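Local structure of eukaryotic translation initiation factor 5A-2 (Arabidopsis thaliana, 3HKS) at residues I40-E51 with F67-L78; S24-I34 with V82-H92. The protein promotes translation elongation and termination by binding stalled ribosomes between the exit and peptidyl sites, notably at polyproline stretches. All blocks are in the same frame, centred on the assembly; numbering follows the deposited sequence.

Both contacts belong to the N-terminal, SH3-like part of the protein, their centres about 13 Å apart. Each is a partly buried antiparallel pair joined by backbone bonds. Contact 1, the hairpin of strands 45-55 and 64-71 with its flanking strands, is centred about 11 Å from the chain's centre and adds a salt bridge and tight apolar packing. Contact 2 pairs strands 26-30 and 87-103 about 17 Å out, has more exposed residues (7 of 20, against 4 of 19), and adds an aromatic-aliphatic cluster and water bridges. They share strand 77-83 and meet directly: Ile40 and Phe67 of contact 1 pack on Cys88 of contact 2, and Val41 is backbone-bonded to Asp89.

Contact 1: I40-E51 with F67-L78; sequences IVIKNRPCKVVE and FVAIDIFTAKKL
Arg45 grips Asp71 side-on: NE reaches OD2 at 2.6 Å, NH2 reaches OD1 at 3.0 Å, and the guanidinium and carboxylate planes lie only 23° apart. Bends at its second and third torsions (-62° and -54°) fold the arginine chain back so that this edge meets the acid. Asp71 OD1 also accepts from Phe73 N, an Asx turn, and from Thr74 N, extending it to an Asx motif that fixes the carboxylate where the chain leaves its strand. NH1 of Arg45 turns to a second acid, Glu154.

Beyond this pair, strands 45-51 and 67-71 run antiparallel as the hairpin of the SH3-like barrel, and a classic beta bulge shifts their register: Val50 N and Glu51 N both donate to Val68 O, at 3.0 and 3.2 Å.

On the buried face the diagonal neighbours Cys47 and Ala69 pack tightly, CB to CB at 3.4 Å, a spacing their small side chains suit; Cys47 SG lies 3.7 Å from Leu78 CD1. Ile40 sets CD1 over one face of the Phe67 ring, 3.9 Å from its centroid, a CH-pi contact. Outside the hairpin, Ile34 and Cys88 pack against Phe67, while Met149 of strand 142-151 touches Ile72 and Phe73.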
loop_
_atom_site.group_PDB
_atom_site.type_symbol
_atom_site.label_atom_id
_atom_site.label_comp_id
_atom_site.label_asym_id
_atom_site.label_seq_id
_atom_site.Cartn_x
_atom_site.Cartn_y
_atom_site.Cartn_z
ATOM N N ILE A 40 -6.147 5.127 -7.255
ATOM C CA ILE A 40 -6.630 4.815 -8.582
ATOM C C ILE A 40 -5.700 3.746 -9.161
ATOM O O ILE A 40 -4.527 3.687 -8.793
ATOM C CB ILE A 40 -6.636 6.107 -9.448
ATOM C CG1 ILE A 40 -7.442 5.934 -10.739
ATOM C CG2 ILE A 40 -5.208 6.612 -9.725
ATOM C CD1 ILE A 40 -7.362 7.153 -11.668
ATOM N N VAL A 41 -6.227 2.882 -10.020
ATOM C CA VAL A 41 -5.385 1.949 -10.778
ATOM C C VAL A 41 -5.037 2.573 -12.133
ATOM O O VAL A 41 -5.935 2.995 -12.878
ATOM C CB VAL A 41 -6.070 0.560 -11.004
ATOM C CG1 VAL A 41 -5.200 -0.347 -11.841
ATOM C CG2 VAL A 41 -6.403 -0.109 -9.680
ATOM N N ILE A 42 -3.732 2.653 -12.418
ATOM C CA ILE A 42 -3.211 3.070 -13.715
ATOM C C ILE A 42 -2.233 1.995 -14.165
ATOM O O ILE A 42 -1.322 1.635 -13.414
ATOM C CB ILE A 42 -2.487 4.449 -13.664
ATOM C CG1 ILE A 42 -3.412 5.531 -13.100
ATOM C CG2 ILE A 42 -1.989 4.844 -15.072
ATOM C CD1 ILE A 42 -2.743 6.901 -12.858
ATOM N N LYS A 43 -2.443 1.462 -15.368
ATOM C CA LYS A 43 -1.592 0.402 -15.939
ATOM C C LYS A 43 -1.387 -0.755 -14.950
ATOM O O LYS A 43 -0.262 -1.237 -14.761
ATOM C CB LYS A 43 -0.233 0.963 -16.399
ATOM C CG LYS A 43 -0.294 2.314 -17.133
ATOM C CD LYS A 43 -0.153 2.158 -18.632
ATOM C CE LYS A 43 1.322 2.165 -19.044
ATOM N NZ LYS A 43 1.996 3.474 -18.738
ATOM N N ASN A 44 -2.493 -1.171 -14.327
ATOM C CA ASN A 44 -2.542 -2.263 -13.347
ATOM C C ASN A 44 -1.679 -2.026 -12.095
ATOM O O ASN A 44 -1.281 -2.971 -11.422
ATOM C CB ASN A 44 -2.260 -3.624 -14.024
ATOM C CG ASN A 44 -2.984 -4.806 -13.336
ATOM O OD1 ASN A 44 -2.368 -5.840 -13.064
ATOM N ND2 ASN A 44 -4.293 -4.659 -13.074
ATOM N N ARG A 45 -1.417 -0.755 -11.789
ATOM C CA ARG A 45 -0.600 -0.373 -10.635
ATOM C C ARG A 45 -1.423 0.460 -9.655
ATOM O O ARG A 45 -2.118 1.375 -10.063
ATOM C CB ARG A 45 0.660 0.407 -11.066
ATOM C CG ARG A 45 1.642 -0.372 -11.945
ATOM C CD ARG A 45 2.218 -1.609 -11.224
ATOM N NE ARG A 45 2.815 -1.227 -9.949
ATOM C CZ ARG A 45 3.127 -2.070 -8.968
ATOM N NH1 ARG A 45 2.899 -3.371 -9.096
ATOM N NH2 ARG A 45 3.664 -1.601 -7.848
ATOM N N PRO A 46 -1.365 0.122 -8.358
ATOM C CA PRO A 46 -2.079 0.951 -7.370
ATOM C C PRO A 46 -1.326 2.250 -7.086
ATOM O O PRO A 46 -0.166 2.212 -6.683
ATOM C CB PRO A 46 -2.152 0.047 -6.131
ATOM C CG PRO A 46 -0.948 -0.918 -6.280
ATOM C CD PRO A 46 -0.688 -1.055 -7.761
ATOM N N CYS A 47 -1.974 3.396 -7.315
ATOM C CA CYS A 47 -1.304 4.680 -7.172
ATOM C C CYS A 47 -2.090 5.606 -6.275
ATOM O O CYS A 47 -3.315 5.554 -6.262
ATOM C CB CYS A 47 -1.095 5.347 -8.533
ATOM S SG CYS A 47 -0.360 4.316 -9.783
ATOM N N LYS A 48 -1.386 6.461 -5.533
ATOM C CA LYS A 48 -2.046 7.502 -4.750
ATOM C C LYS A 48 -2.154 8.753 -5.593
ATOM O O LYS A 48 -1.170 9.190 -6.177
ATOM C CB LYS A 48 -1.301 7.821 -3.450
ATOM C CG LYS A 48 -1.895 9.032 -2.730
ATOM C CD LYS A 48 -1.335 9.260 -1.347
ATOM C CE LYS A 48 -2.356 8.807 -0.312
ATOM N NZ LYS A 48 -2.234 9.527 0.980
ATOM N N VAL A 49 -3.353 9.327 -5.639
ATOM C CA VAL A 49 -3.617 10.532 -6.426
ATOM C C VAL A 49 -3.021 11.776 -5.751
ATOM O O VAL A 49 -3.388 12.114 -4.613
ATOM C CB VAL A 49 -5.146 10.726 -6.717
ATOM C CG1 VAL A 49 -5.381 11.990 -7.543
ATOM C CG2 VAL A 49 -5.710 9.513 -7.451
ATOM N N VAL A 50 -2.117 12.443 -6.468
ATOM C CA VAL A 50 -1.457 13.667 -5.984
ATOM C C VAL A 50 -1.937 14.960 -6.686
ATOM O O VAL A 50 -1.854 16.053 -6.114
ATOM C CB VAL A 50 0.120 13.554 -6.001
ATOM C CG1 VAL A 50 0.606 12.481 -5.004
ATOM C CG2 VAL A 50 0.661 13.277 -7.404
ATOM N N GLU A 51 -2.465 14.833 -7.903
ATOM C CA GLU A 51 -3.024 15.981 -8.628
ATOM C C GLU A 51 -4.270 15.578 -9.424
ATOM O O GLU A 51 -4.266 14.563 -10.120
ATOM C CB GLU A 51 -1.971 16.600 -9.573
ATOM C CG GLU A 51 -0.659 17.052 -8.876
ATOM C CD GLU A 51 0.479 17.411 -9.847
ATOM O OE1 GLU A 51 1.656 17.072 -9.547
ATOM O OE2 GLU A 51 0.200 18.040 -10.899
ATOM N N PHE A 67 -5.452 12.900 -14.225
ATOM C CA PHE A 67 -4.838 12.411 -12.980
ATOM C C PHE A 67 -3.322 12.368 -13.038
ATOM O O PHE A 67 -2.741 11.898 -14.020
ATOM C CB PHE A 67 -5.356 11.009 -12.628
ATOM C CG PHE A 67 -6.829 10.966 -12.369
ATOM C CD1 PHE A 67 -7.369 11.597 -11.263
ATOM C CD2 PHE A 67 -7.682 10.313 -13.246
ATOM C CE1 PHE A 67 -8.738 11.575 -11.027
ATOM C CE2 PHE A 67 -9.058 10.278 -13.011
ATOM C CZ PHE A 67 -9.582 10.908 -11.906
ATOM N N VAL A 68 -2.689 12.844 -11.969
ATOM C CA VAL A 68 -1.283 12.512 -11.699
ATOM C C VAL A 68 -1.270 11.690 -10.405
ATOM O O VAL A 68 -1.841 12.102 -9.401
ATOM C CB VAL A 68 -0.368 13.776 -11.577
ATOM C CG1 VAL A 68 1.095 13.375 -11.402
ATOM C CG2 VAL A 68 -0.517 14.680 -12.807
ATOM N N ALA A 69 -0.628 10.528 -10.439
ATOM C CA ALA A 69 -0.659 9.619 -9.297
ATOM C C ALA A 69 0.685 8.928 -9.076
ATOM O O ALA A 69 1.472 8.789 -10.009
ATOM C CB ALA A 69 -1.800 8.583 -9.464
ATOM N N ILE A 70 0.951 8.494 -7.845
ATOM C CA ILE A 70 2.253 7.884 -7.511
ATOM C C ILE A 70 2.098 6.415 -7.107
ATOM O O ILE A 70 1.376 6.099 -6.154
ATOM C CB ILE A 70 2.994 8.686 -6.385
ATOM C CG1 ILE A 70 3.130 10.179 -6.750
ATOM C CG2 ILE A 70 4.360 8.043 -6.035
ATOM C CD1 ILE A 70 4.016 10.486 -7.935
ATOM N N ASP A 71 2.762 5.523 -7.841
ATOM C CA ASP A 71 2.750 4.090 -7.527
ATOM C C ASP A 71 3.126 3.893 -6.052
ATOM O O ASP A 71 4.197 4.344 -5.625
ATOM C CB ASP A 71 3.729 3.358 -8.438
ATOM C CG ASP A 71 3.659 1.858 -8.296
ATOM O OD1 ASP A 71 3.655 1.341 -7.153
ATOM O OD2 ASP A 71 3.632 1.180 -9.343
ATOM N N ILE A 72 2.247 3.247 -5.277
ATOM C CA ILE A 72 2.428 3.167 -3.811
ATOM C C ILE A 72 3.569 2.247 -3.338
ATOM O O ILE A 72 3.987 2.322 -2.185
ATOM C CB ILE A 72 1.101 2.860 -3.038
ATOM C CG1 ILE A 72 0.681 1.395 -3.185
ATOM C CG2 ILE A 72 -0.019 3.851 -3.445
ATOM C CD1 ILE A 72 -0.515 0.991 -2.288
ATOM N N PHE A 73 4.068 1.400 -4.236
ATOM C CA PHE A 73 5.189 0.511 -3.935
ATOM C C PHE A 73 6.495 0.959 -4.600
ATOM O O PHE A 73 7.560 0.838 -3.999
ATOM C CB PHE A 73 4.872 -0.935 -4.335
ATOM C CG PHE A 73 3.713 -1.533 -3.586
ATOM C CD1 PHE A 73 3.816 -1.810 -2.225
ATOM C CD2 PHE A 73 2.517 -1.811 -4.238
ATOM C CE1 PHE A 73 2.751 -2.353 -1.531
ATOM C CE2 PHE A 73 1.445 -2.362 -3.550
ATOM C CZ PHE A 73 1.561 -2.633 -2.197
ATOM N N THR A 74 6.414 1.476 -5.827
ATOM C CA THR A 74 7.613 1.811 -6.603
ATOM C C THR A 74 7.920 3.307 -6.611
ATOM O O THR A 74 9.026 3.719 -6.992
ATOM C CB THR A 74 7.553 1.288 -8.056
ATOM O OG1 THR A 74 6.661 2.100 -8.828
ATOM C CG2 THR A 74 7.103 -0.174 -8.110
ATOM N N ALA A 75 6.944 4.113 -6.183
ATOM C CA ALA A 75 7.077 5.576 -6.159
ATOM C C ALA A 75 7.181 6.222 -7.552
ATOM O O ALA A 75 7.446 7.423 -7.670
ATOM C CB ALA A 75 8.258 6.010 -5.262
ATOM N N LYS A 76 6.969 5.430 -8.600
ATOM C CA LYS A 76 6.927 5.976 -9.956
ATOM C C LYS A 76 5.646 6.785 -10.199
ATOM O O LYS A 76 4.561 6.412 -9.737
ATOM C CB LYS A 76 7.083 4.864 -10.995
ATOM C CG LYS A 76 8.507 4.300 -11.048
ATOM C CD LYS A 76 8.575 3.033 -11.918
ATOM C CE LYS A 76 10.000 2.478 -12.001
ATOM N NZ LYS A 76 10.058 1.311 -12.938
ATOM N N LYS A 77 5.794 7.898 -10.910
ATOM C CA LYS A 77 4.676 8.760 -11.268
ATOM C C LYS A 77 3.970 8.187 -12.486
ATOM O O LYS A 77 4.626 7.845 -13.472
ATOM C CB LYS A 77 5.165 10.180 -11.556
ATOM C CG LYS A 77 4.098 11.138 -12.095
ATOM C CD LYS A 77 4.519 12.595 -11.929
ATOM C CE LYS A 77 5.412 13.063 -13.075
ATOM N NZ LYS A 77 6.103 14.359 -12.738
ATOM N N LEU A 78 2.644 8.062 -12.403
ATOM C CA LEU A 78 1.841 7.625 -13.555
ATOM C C LEU A 78 0.703 8.605 -13.798
ATOM O O LEU A 78 0.324 9.353 -12.905
ATOM C CB LEU A 78 1.311 6.194 -13.373
ATOM C CG LEU A 78 2.308 5.034 -13.452
ATOM C CD1 LEU A 78 1.752 3.800 -12.783
ATOM C CD2 LEU A 78 2.704 4.712 -14.905
#

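Contact 2: S24-I34 with V82-H92; sequences SKTYPQSAGNI and VPSSHNCDVPH
Strand 26-30 and strand 87-91 form an antiparallel pair near the N-terminus of the modelled chain, joined mainly through their backbones. Tyr27 and Val90 exchange two hydrogen bonds, as do Gln29 and Cys88; His92 N adds one to Lys25 O. Proline suits position 28, a non-hydrogen-bonded site opposite Asp89, since no amide hydrogen is needed there.

Val90 is the hub of the face that also carries Tyr27, Gln29 and Cys88. Its CB sits over one face of the Tyr27 ring, 3.9 Å from the centroid, in a CH-pi contact, while CG1 reaches Tyr27 CZ at 3.5 Å. Tyr27 CG stands between the backbone N and the carbonyl carbon (chi1 55°), which lays the ring across the valine. Val90 CG2, the other branch, meets Ile34 CD1 at 3.6 Å and passes close to Gln29 OE1. His92 offers a ring face to Tyr27 CD1, 3.5 Å from His92 CE1, with the two ring planes inclined at 53°. A water bridges the carbonyl oxygens of Lys25 and His92.

At the other end the chain winds into the 3-10 segment 31-33. Ala31 N donates to His86 O at 2.8 Å, and Gly32 N uses an in-plane lone pair of Ser84 O at 2.9 Å, so both amides are held by the type I turn 83-86. The small Ala31 methyl touches both Val82 CG1 and Cys88 SG, each 3.7 Å from its CB; the two lie toward the same side of it. Ser84 OG bonds to Ala63 O, tying the turn to the start of strand 64-71. On the opposite face, Thr26 and Pro91 pack against Val41. The first strand thus pairs with strand 87-91, which in turn bonds through Asp89 to Val41 of strand 39-42, an arrangement consistent with the SH3-like barrel of the eIF-5A N-terminal domain.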
loop_
_atom_site.group_PDB
_atom_site.type_symbol
_atom_site.label_atom_id
_atom_site.label_comp_id
_atom_site.label_asym_id
_atom_site.label_seq_id
_atom_site.Cartn_x
_atom_site.Cartn_y
_atom_site.Cartn_z
ATOM N N SER A 24 -12.631 -7.370 -6.927
ATOM C CA SER A 24 -12.322 -7.930 -5.561
ATOM C C SER A 24 -11.109 -7.216 -4.971
ATOM O O SER A 24 -11.112 -6.809 -3.806
ATOM C CB SER A 24 -12.074 -9.445 -5.629
ATOM O OG SER A 24 -11.535 -9.952 -4.401
ATOM N N LYS A 25 -10.065 -7.076 -5.779
ATOM C CA LYS A 25 -8.940 -6.243 -5.396
ATOM C C LYS A 25 -9.197 -4.743 -5.648
ATOM O O LYS A 25 -8.519 -3.880 -5.081
ATOM C CB LYS A 25 -7.661 -6.754 -6.060
ATOM C CG LYS A 25 -6.767 -7.410 -5.030
ATOM C CD LYS A 25 -6.378 -8.821 -5.372
ATOM C CE LYS A 25 -6.110 -9.596 -4.082
ATOM N NZ LYS A 25 -6.050 -11.054 -4.363
ATOM N N THR A 26 -10.194 -4.456 -6.488
ATOM C CA THR A 26 -10.569 -3.096 -6.868
ATOM C C THR A 26 -12.091 -2.909 -6.828
ATOM O O THR A 26 -12.859 -3.879 -6.868
ATOM C CB THR A 26 -10.073 -2.741 -8.293
ATOM O OG1 THR A 26 -10.793 -3.506 -9.269
ATOM C CG2 THR A 26 -8.574 -2.999 -8.459
ATOM N N TYR A 27 -12.522 -1.655 -6.765
ATOM C CA TYR A 27 -13.921 -1.333 -6.990
ATOM C C TYR A 27 -14.025 -0.188 -8.006
ATOM O O TYR A 27 -13.090 0.617 -8.122
ATOM C CB TYR A 27 -14.617 -0.980 -5.673
ATOM C CG TYR A 27 -13.971 0.128 -4.877
ATOM C CD1 TYR A 27 -12.973 -0.145 -3.927
ATOM C CD2 TYR A 27 -14.390 1.448 -5.038
ATOM C CE1 TYR A 27 -12.395 0.885 -3.175
ATOM C CE2 TYR A 27 -13.834 2.468 -4.292
ATOM C CZ TYR A 27 -12.839 2.177 -3.366
ATOM O OH TYR A 27 -12.322 3.209 -2.636
ATOM N N PRO A 28 -15.128 -0.154 -8.785
ATOM C CA PRO A 28 -15.327 0.892 -9.789
ATOM C C PRO A 28 -15.950 2.156 -9.203
ATOM O O PRO A 28 -16.925 2.080 -8.442
ATOM C CB PRO A 28 -16.292 0.234 -10.782
ATOM C CG PRO A 28 -17.130 -0.683 -9.930
ATOM C CD PRO A 28 -16.224 -1.152 -8.801
ATOM N N GLN A 29 -15.380 3.301 -9.556
ATOM C CA GLN A 29 -15.876 4.590 -9.086
ATOM C C GLN A 29 -15.656 5.635 -10.184
ATOM O O GLN A 29 -14.603 5.644 -10.826
ATOM C CB GLN A 29 -15.147 4.990 -7.802
ATOM C CG GLN A 29 -15.590 6.313 -7.179
ATOM C CD GLN A 29 -14.874 6.570 -5.872
ATOM O OE1 GLN A 29 -13.704 6.225 -5.723
ATOM N NE2 GLN A 29 -15.579 7.157 -4.905
ATOM N N SER A 30 -16.652 6.492 -10.404
ATOM C CA SER A 30 -16.599 7.458 -11.491
ATOM C C SER A 30 -15.415 8.372 -11.281
ATOM O O SER A 30 -15.143 8.774 -10.147
ATOM C CB SER A 30 -17.900 8.251 -11.616
ATOM O OG SER A 30 -18.099 9.083 -10.486
ATOM N N ALA A 31 -14.703 8.680 -12.369
ATOM C CA ALA A 31 -13.516 9.532 -12.306
ATOM C C ALA A 31 -13.792 10.868 -11.628
ATOM O O ALA A 31 -12.931 11.392 -10.919
ATOM C CB ALA A 31 -12.925 9.732 -13.696
ATOM N N GLY A 32 -15.002 11.406 -11.812
ATOM C CA GLY A 32 -15.403 12.680 -11.191
ATOM C C GLY A 32 -15.486 12.648 -9.671
ATOM O O GLY A 32 -15.517 13.693 -9.014
ATOM N N ASN A 33 -15.517 11.447 -9.103
ATOM C CA ASN A 33 -15.551 11.281 -7.637
ATOM C C ASN A 33 -14.167 11.080 -7.011
ATOM O O ASN A 33 -14.031 11.140 -5.803
ATOM C CB ASN A 33 -16.478 10.125 -7.240
ATOM C CG ASN A 33 -17.927 10.557 -7.091
ATOM O OD1 ASN A 33 -18.234 11.486 -6.351
ATOM N ND2 ASN A 33 -18.825 9.872 -7.785
ATOM N N ILE A 34 -13.152 10.848 -7.837
ATOM C CA ILE A 34 -11.782 10.669 -7.359
ATOM C C ILE A 34 -11.191 11.988 -6.851
ATOM O O ILE A 34 -11.326 13.041 -7.494
ATOM C CB ILE A 34 -10.847 10.059 -8.437
ATOM C CG1 ILE A 34 -11.477 8.828 -9.114
ATOM C CG2 ILE A 34 -9.444 9.755 -7.858
ATOM C CD1 ILE A 34 -11.505 7.586 -8.306
ATOM N N VAL A 82 -9.294 10.608 -17.982
ATOM C CA VAL A 82 -10.527 9.822 -17.927
ATOM C C VAL A 82 -11.744 10.758 -18.006
ATOM O O VAL A 82 -11.796 11.760 -17.292
ATOM C CB VAL A 82 -10.614 8.966 -16.603
ATOM C CG1 VAL A 82 -11.715 7.908 -16.693
ATOM C CG2 VAL A 82 -9.266 8.254 -16.291
ATOM N N PRO A 83 -12.741 10.427 -18.848
ATOM C CA PRO A 83 -13.997 11.173 -18.790
ATOM C C PRO A 83 -14.556 11.088 -17.391
ATOM O O PRO A 83 -14.521 10.007 -16.793
ATOM C CB PRO A 83 -14.909 10.397 -19.750
ATOM C CG PRO A 83 -13.982 9.748 -20.688
ATOM C CD PRO A 83 -12.795 9.356 -19.858
ATOM N N SER A 84 -15.061 12.205 -16.867
ATOM C CA SER A 84 -15.547 12.254 -15.482
ATOM C C SER A 84 -16.644 11.232 -15.202
ATOM O O SER A 84 -16.826 10.809 -14.050
ATOM C CB SER A 84 -16.021 13.661 -15.104
ATOM O OG SER A 84 -16.979 14.152 -16.021
ATOM N N SER A 85 -17.344 10.826 -16.266
ATOM C CA SER A 85 -18.519 9.952 -16.172
ATOM C C SER A 85 -18.166 8.473 -16.326
ATOM O O SER A 85 -19.016 7.622 -16.090
ATOM C CB SER A 85 -19.587 10.355 -17.201
ATOM O OG SER A 85 -19.187 9.995 -18.521
ATOM N N HIS A 86 -16.927 8.167 -16.717
ATOM C CA HIS A 86 -16.456 6.783 -16.792
ATOM C C HIS A 86 -15.916 6.358 -15.420
ATOM O O HIS A 86 -15.467 7.197 -14.636
ATOM C CB HIS A 86 -15.334 6.609 -17.838
ATOM C CG HIS A 86 -15.797 6.563 -19.266
ATOM N ND1 HIS A 86 -16.952 7.178 -19.712
ATOM C CD2 HIS A 86 -15.225 6.006 -20.360
ATOM C CE1 HIS A 86 -17.081 6.987 -21.012
ATOM N NE2 HIS A 86 -16.043 6.283 -21.431
ATOM N N ASN A 87 -15.956 5.058 -15.135
ATOM C CA ASN A 87 -15.373 4.525 -13.901
ATOM C C ASN A 87 -13.878 4.402 -13.999
ATOM O O ASN A 87 -13.341 4.006 -15.025
ATOM C CB ASN A 87 -15.915 3.135 -13.546
ATOM C CG ASN A 87 -17.354 3.148 -13.204
ATOM O OD1 ASN A 87 -17.850 4.104 -12.631
ATOM N ND2 ASN A 87 -18.049 2.082 -13.554
ATOM N N CYS A 88 -13.216 4.736 -12.903
ATOM C CA CYS A 88 -11.855 4.284 -12.671
ATOM C C CYS A 88 -11.958 2.984 -11.892
ATOM O O CYS A 88 -12.976 2.711 -11.264
ATOM C CB CYS A 88 -11.097 5.326 -11.852
ATOM S SG CYS A 88 -10.788 6.817 -12.772
ATOM N N ASP A 89 -10.921 2.170 -11.966
ATOM C CA ASP A 89 -10.718 1.114 -10.975
ATOM C C ASP A 89 -9.964 1.701 -9.792
ATOM O O ASP A 89 -8.925 2.312 -9.961
ATOM C CB ASP A 89 -9.943 -0.046 -11.580
ATOM C CG ASP A 89 -10.767 -0.828 -12.556
ATOM O OD1 ASP A 89 -11.960 -1.090 -12.266
ATOM O OD2 ASP A 89 -10.217 -1.195 -13.606
ATOM N N VAL A 90 -10.523 1.546 -8.603
ATOM C CA VAL A 90 -9.882 2.022 -7.390
ATOM C C VAL A 90 -9.378 0.818 -6.591
ATOM O O VAL A 90 -10.162 -0.059 -6.259
ATOM C CB VAL A 90 -10.838 2.886 -6.527
ATOM C CG1 VAL A 90 -10.153 3.313 -5.217
ATOM C CG2 VAL A 90 -11.314 4.112 -7.315
ATOM N N PRO A 91 -8.067 0.774 -6.274
ATOM C CA PRO A 91 -7.563 -0.389 -5.530
ATOM C C PRO A 91 -7.893 -0.275 -4.042
ATOM O O PRO A 91 -7.877 0.821 -3.488
ATOM C CB PRO A 91 -6.049 -0.304 -5.747
ATOM C CG PRO A 91 -5.775 1.184 -5.830
ATOM C CD PRO A 91 -7.002 1.763 -6.542
ATOM N N HIS A 92 -8.224 -1.391 -3.405
ATOM C CA HIS A 92 -8.255 -1.415 -1.939
ATOM C C HIS A 92 -6.813 -1.302 -1.447
ATOM O O HIS A 92 -5.909 -1.935 -2.006
ATOM C CB HIS A 92 -8.855 -2.724 -1.422
ATOM C CG HIS A 92 -10.330 -2.840 -1.629
ATOM N ND1 HIS A 92 -11.244 -2.106 -0.902
ATOM C CD2 HIS A 92 -11.051 -3.628 -2.458
ATOM C CE1 HIS A 92 -12.464 -2.434 -1.283
ATOM N NE2 HIS A 92 -12.373 -3.349 -2.230
HETATM O O HOH W 1 -6.394 -4.215 -3.507
HETATM O O HOH W 2 -14.270 -4.944 -3.862
HETATM O O HOH W 3 -18.633 11.447 -11.447
#